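Local coordinates for protein VESB protease (Vibrio cholerae, PDB 4LK4) that probably cleaves proteins as a secreted serine endopeptidase of the trypsin-like S1 family, with an Ig-like domain following the protease domain, at residues A[261-275]-A[305-319]. The protein carries 1 engineered substitution. Sequence-based numbering, arbitrary orientation.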
loop_
_atom_site.group_PDB
_atom_site.type_symbol
_atom_site.label_atom_id
_atom_site.label_comp_id
_atom_site.label_asym_id
_atom_site.label_seq_id
_atom_site.Cartn_x
_atom_site.Cartn_y
_atom_site.Cartn_z
ATOM N N LEU A 261 18.353 13.382 -22.873
ATOM C CA LEU A 261 17.454 14.414 -23.352
ATOM C C LEU A 261 16.630 13.871 -24.528
ATOM O O LEU A 261 17.093 12.996 -25.265
ATOM C CB LEU A 261 18.248 15.670 -23.758
ATOM C CG LEU A 261 18.449 16.733 -22.659
ATOM C CD1 LEU A 261 19.113 16.161 -21.411
ATOM C CD2 LEU A 261 19.243 17.919 -23.198
ATOM N N GLY A 262 15.401 14.376 -24.674
ATOM C CA GLY A 262 14.538 14.051 -25.817
ATOM C C GLY A 262 13.127 13.657 -25.433
ATOM O O GLY A 262 12.855 13.378 -24.269
ATOM N N LYS A 263 12.233 13.635 -26.416
ATOM C CA LYS A 263 10.865 13.190 -26.215
ATOM C C LYS A 263 10.832 11.729 -25.779
ATOM O O LYS A 263 11.237 10.835 -26.529
ATOM C CB LYS A 263 10.010 13.369 -27.480
ATOM C CG LYS A 263 8.946 14.463 -27.373
ATOM C CD LYS A 263 7.891 14.346 -28.472
ATOM C CE LYS A 263 6.594 15.076 -28.126
ATOM N NZ LYS A 263 6.692 16.556 -28.297
ATOM N N VAL A 264 10.363 11.505 -24.553
ATOM C CA VAL A 264 10.087 10.165 -24.068
ATOM C C VAL A 264 8.590 9.958 -23.955
ATOM O O VAL A 264 7.880 10.805 -23.452
ATOM C CB VAL A 264 10.716 9.877 -22.696
ATOM C CG1 VAL A 264 10.630 8.388 -22.412
ATOM C CG2 VAL A 264 12.169 10.331 -22.674
ATOM N N SER A 265 8.141 8.801 -24.415
ATOM C CA SER A 265 6.737 8.461 -24.498
ATOM C C SER A 265 6.447 7.245 -23.607
ATOM O O SER A 265 7.330 6.425 -23.346
ATOM C CB SER A 265 6.394 8.166 -25.969
ATOM O OG SER A 265 5.049 7.745 -26.118
ATOM N N GLN A 266 5.206 7.119 -23.157
ATOM C CA GLN A 266 4.830 6.001 -22.281
ATOM C C GLN A 266 3.323 5.824 -22.228
ATOM O O GLN A 266 2.612 6.738 -21.934
ATOM C CB GLN A 266 5.370 6.236 -20.870
ATOM C CG GLN A 266 5.027 5.141 -19.881
ATOM C CD GLN A 266 5.682 3.832 -20.255
ATOM O OE1 GLN A 266 6.879 3.789 -20.526
ATOM N NE2 GLN A 266 4.900 2.763 -20.301
ATOM N N SER A 267 2.848 4.631 -22.517
ATOM C CA SER A 267 1.436 4.315 -22.416
ATOM C C SER A 267 0.990 3.944 -20.961
ATOM O O SER A 267 1.772 3.398 -20.180
ATOM C CB SER A 267 1.142 3.163 -23.380
ATOM O OG SER A 267 -0.235 2.847 -23.381
ATOM N N PHE A 268 -0.261 4.262 -20.622
ATOM C CA PHE A 268 -0.861 3.929 -19.322
ATOM C C PHE A 268 -2.241 3.321 -19.549
ATOM O O PHE A 268 -3.032 3.880 -20.295
ATOM C CB PHE A 268 -1.048 5.177 -18.471
ATOM C CG PHE A 268 0.213 5.744 -17.929
ATOM C CD1 PHE A 268 1.012 6.517 -18.703
ATOM C CD2 PHE A 268 0.582 5.514 -16.625
ATOM C CE1 PHE A 268 2.170 7.068 -18.202
ATOM C CE2 PHE A 268 1.743 6.057 -16.115
ATOM C CZ PHE A 268 2.528 6.854 -16.908
ATOM N N THR A 269 -2.550 2.204 -18.898
ATOM C CA THR A 269 -3.834 1.549 -19.127
ATOM C C THR A 269 -4.731 1.575 -17.903
ATOM O O THR A 269 -4.274 1.387 -16.769
ATOM C CB THR A 269 -3.641 0.124 -19.640
ATOM O OG1 THR A 269 -2.893 0.189 -20.856
ATOM C CG2 THR A 269 -4.974 -0.555 -19.918
ATOM N N TYR A 270 -6.011 1.830 -18.174
ATOM C CA TYR A 270 -7.079 2.034 -17.189
ATOM C C TYR A 270 -8.180 1.026 -17.509
ATOM O O TYR A 270 -8.642 0.950 -18.652
ATOM C CB TYR A 270 -7.596 3.484 -17.270
ATOM C CG TYR A 270 -6.469 4.458 -17.026
ATOM C CD1 TYR A 270 -5.660 4.895 -18.076
ATOM C CD2 TYR A 270 -6.157 4.872 -15.739
ATOM C CE1 TYR A 270 -4.580 5.735 -17.849
ATOM C CE2 TYR A 270 -5.089 5.720 -15.505
ATOM C CZ TYR A 270 -4.295 6.139 -16.562
ATOM O OH TYR A 270 -3.211 6.957 -16.326
ATOM N N THR A 271 -8.577 0.243 -16.511
ATOM C CA THR A 271 -9.505 -0.863 -16.701
ATOM C C THR A 271 -10.592 -0.873 -15.625
ATOM O O THR A 271 -10.293 -0.803 -14.426
ATOM C CB THR A 271 -8.750 -2.186 -16.609
ATOM O OG1 THR A 271 -7.588 -2.117 -17.436
ATOM C CG2 THR A 271 -9.626 -3.337 -17.048
ATOM N N ASN A 272 -11.844 -0.981 -16.049
ATOM C CA ASN A 272 -12.966 -1.032 -15.127
ATOM C C ASN A 272 -13.249 -2.462 -14.691
ATOM O O ASN A 272 -13.746 -3.261 -15.492
ATOM C CB ASN A 272 -14.208 -0.474 -15.790
ATOM C CG ASN A 272 -15.430 -0.531 -14.904
ATOM O OD1 ASN A 272 -15.333 -0.408 -13.685
ATOM N ND2 ASN A 272 -16.603 -0.685 -15.522
ATOM N N LEU A 273 -12.953 -2.771 -13.428
ATOM C CA LEU A 273 -13.290 -4.058 -12.863
ATOM C C LEU A 273 -14.655 -4.057 -12.165
ATOM O O LEU A 273 -15.059 -5.096 -11.642
ATOM C CB LEU A 273 -12.208 -4.504 -11.873
ATOM C CG LEU A 273 -10.786 -4.605 -12.433
ATOM C CD1 LEU A 273 -9.800 -5.018 -11.362
ATOM C CD2 LEU A 273 -10.733 -5.580 -13.590
ATOM N N ASP A 274 -15.351 -2.914 -12.146
ATOM C CA ASP A 274 -16.663 -2.810 -11.489
ATOM C C ASP A 274 -17.775 -3.311 -12.419
ATOM O O ASP A 274 -17.637 -3.263 -13.643
ATOM C CB ASP A 274 -16.942 -1.357 -11.047
ATOM C CG ASP A 274 -17.862 -1.257 -9.788
ATOM O OD1 ASP A 274 -18.789 -2.092 -9.605
ATOM O OD2 ASP A 274 -17.665 -0.319 -8.977
ATOM N N ALA A 275 -18.875 -3.786 -11.834
ATOM C CA ALA A 275 -19.997 -4.339 -12.608
ATOM C C ALA A 275 -20.757 -3.242 -13.371
ATOM O O ALA A 275 -21.321 -3.494 -14.454
ATOM C CB ALA A 275 -20.938 -5.129 -11.699
ATOM N N LEU A 305 -16.671 2.677 -20.503
ATOM C CA LEU A 305 -15.941 1.447 -20.177
ATOM C C LEU A 305 -16.842 0.485 -19.435
ATOM O O LEU A 305 -17.177 0.709 -18.280
ATOM C CB LEU A 305 -14.732 1.742 -19.285
ATOM C CG LEU A 305 -13.562 2.508 -19.903
ATOM C CD1 LEU A 305 -12.381 2.524 -18.943
ATOM C CD2 LEU A 305 -13.162 1.889 -21.236
ATOM N N ALA A 306 -17.237 -0.577 -20.121
ATOM C CA ALA A 306 -18.072 -1.604 -19.531
ATOM C C ALA A 306 -17.178 -2.466 -18.642
ATOM O O ALA A 306 -15.988 -2.202 -18.520
ATOM C CB ALA A 306 -18.732 -2.433 -20.629
ATOM N N THR A 307 -17.748 -3.485 -18.017
ATOM C CA THR A 307 -16.977 -4.371 -17.143
ATOM C C THR A 307 -15.900 -5.097 -17.960
ATOM O O THR A 307 -16.205 -5.760 -18.945
ATOM C CB THR A 307 -17.906 -5.392 -16.452
ATOM O OG1 THR A 307 -18.983 -4.698 -15.809
ATOM C CG2 THR A 307 -17.158 -6.219 -15.451
ATOM N N GLY A 308 -14.645 -4.943 -17.566
ATOM C CA GLY A 308 -13.537 -5.617 -18.238
ATOM C C GLY A 308 -12.936 -4.819 -19.391
ATOM O O GLY A 308 -11.964 -5.264 -20.015
ATOM N N GLU A 309 -13.490 -3.636 -19.666
ATOM C CA GLU A 309 -12.989 -2.806 -20.750
ATOM C C GLU A 309 -11.846 -1.875 -20.298
ATOM O O GLU A 309 -11.838 -1.347 -19.192
ATOM C CB GLU A 309 -14.124 -2.016 -21.412
ATOM C CG GLU A 309 -14.838 -2.747 -22.544
ATOM C CD GLU A 309 -15.594 -1.796 -23.480
ATOM O OE1 GLU A 309 -15.483 -1.948 -24.720
ATOM O OE2 GLU A 309 -16.291 -0.883 -22.983
ATOM N N SER A 310 -10.884 -1.703 -21.203
ATOM C CA SER A 310 -9.677 -0.923 -20.983
ATOM C C SER A 310 -9.618 0.225 -21.967
ATOM O O SER A 310 -10.116 0.127 -23.080
ATOM C CB SER A 310 -8.446 -1.788 -21.248
ATOM O OG SER A 310 -8.203 -2.673 -20.185
ATOM N N CYS A 311 -8.978 1.302 -21.550
ATOM C CA CYS A 311 -8.579 2.349 -22.462
ATOM C C CYS A 311 -7.215 2.788 -22.026
ATOM O O CYS A 311 -6.851 2.643 -20.865
ATOM C CB CYS A 311 -9.554 3.536 -22.458
ATOM S SG CYS A 311 -9.802 4.342 -20.861
ATOM N N SER A 312 -6.458 3.312 -22.969
ATOM C CA SER A 312 -5.087 3.665 -22.724
ATOM C C SER A 312 -4.855 5.087 -23.136
ATOM O O SER A 312 -5.561 5.633 -23.988
ATOM C CB SER A 312 -4.154 2.736 -23.495
ATOM O OG SER A 312 -4.412 1.381 -23.156
ATOM N N VAL A 313 -3.847 5.671 -22.523
ATOM C CA VAL A 313 -3.434 7.013 -22.796
ATOM C C VAL A 313 -1.939 6.953 -22.997
ATOM O O VAL A 313 -1.247 6.219 -22.289
ATOM C CB VAL A 313 -3.757 7.881 -21.580
ATOM C CG1 VAL A 313 -2.980 9.181 -21.620
ATOM C CG2 VAL A 313 -5.252 8.153 -21.517
ATOM N N GLU A 314 -1.433 7.717 -23.953
ATOM C CA GLU A 314 -0.000 7.697 -24.267
ATOM C C GLU A 314 0.556 9.106 -24.097
ATOM O O GLU A 314 0.170 10.027 -24.812
ATOM C CB GLU A 314 0.223 7.154 -25.668
ATOM C CG GLU A 314 1.611 6.585 -25.934
ATOM C CD GLU A 314 1.926 6.427 -27.437
ATOM O OE1 GLU A 314 1.128 6.860 -28.331
ATOM O OE2 GLU A 314 3.001 5.872 -27.731
ATOM N N VAL A 315 1.429 9.280 -23.109
ATOM C CA VAL A 315 1.902 10.604 -22.746
ATOM C C VAL A 315 3.361 10.748 -23.034
ATOM O O VAL A 315 4.070 9.766 -23.154
ATOM C CB VAL A 315 1.658 10.931 -21.262
ATOM C CG1 VAL A 315 0.198 10.699 -20.926
ATOM C CG2 VAL A 315 2.562 10.133 -20.341
ATOM N N ALA A 316 3.794 11.993 -23.125
ATOM C CA ALA A 316 5.171 12.286 -23.431
ATOM C C ALA A 316 5.730 13.442 -22.621
ATOM O O ALA A 316 4.998 14.282 -22.110
ATOM C CB ALA A 316 5.332 12.557 -24.923
ATOM N N VAL A 317 7.053 13.453 -22.514
ATOM C CA VAL A 317 7.789 14.519 -21.870
ATOM C C VAL A 317 8.952 14.873 -22.768
ATOM O O VAL A 317 9.758 14.012 -23.116
ATOM C CB VAL A 317 8.334 14.097 -20.492
ATOM C CG1 VAL A 317 9.280 15.162 -19.946
ATOM C CG2 VAL A 317 7.189 13.856 -19.528
ATOM N N ASP A 318 9.026 16.146 -23.135
ATOM C CA ASP A 318 10.122 16.680 -23.926
ATOM C C ASP A 318 11.118 17.218 -22.915
ATOM O O ASP A 318 11.013 18.359 -22.464
ATOM C CB ASP A 318 9.610 17.783 -24.871
ATOM C CG ASP A 318 10.656 18.242 -25.883
ATOM O OD1 ASP A 318 11.618 17.484 -26.148
ATOM O OD2 ASP A 318 10.501 19.354 -26.437
ATOM N N ALA A 319 12.050 16.364 -22.514
ATOM C CA ALA A 319 13.067 16.740 -21.548
ATOM C C ALA A 319 14.204 17.427 -22.274
ATOM O O ALA A 319 14.989 16.778 -22.977
ATOM C CB ALA A 319 13.581 15.519 -20.813
#
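Strands 262-272 and 310-319 form an antiparallel pair in the Ig-like domain, their axes at 157° and in register from G262 opposite A319 to T271 opposite S310. V264 and V317 exchange two backbone bonds, as do Q266 with V315, F268 with V313 and Y270 with C311. Between these lie non-hydrogen-bonded pairs: on the face that carries T269, T271, S310 and S312, T269 OG1 hydrogen-bonds S312 OG at 3.0 Å and T271 OG1 hydrogen-bonds S310 OG at 2.9 Å. In both threonines OG1 stands anti to the carbonyl carbon (chi1 -59° and -49°), within reach of the serine. Further along, S265 OG gives E314 OE2 a weak bond. The other face carries F268, Y270, V313 and V315, the in-out alternation along each strand expected of an Ig-like beta-sandwich. There F268 CE1 touches V315 CG2 at 3.8 Å, the two side chains crossing near a right angle, and the F268 ring meets F329 of strand 324-335 edge-to-face. C311, on this face, is disulfide-bonded to C299. At the end of strand 262-272, the type II turn from A306 to E309 presents G308 N to N272 O (2.8 Å), while T307 OG1 donates to an in-plane lone pair of D274 O at 2.9 Å.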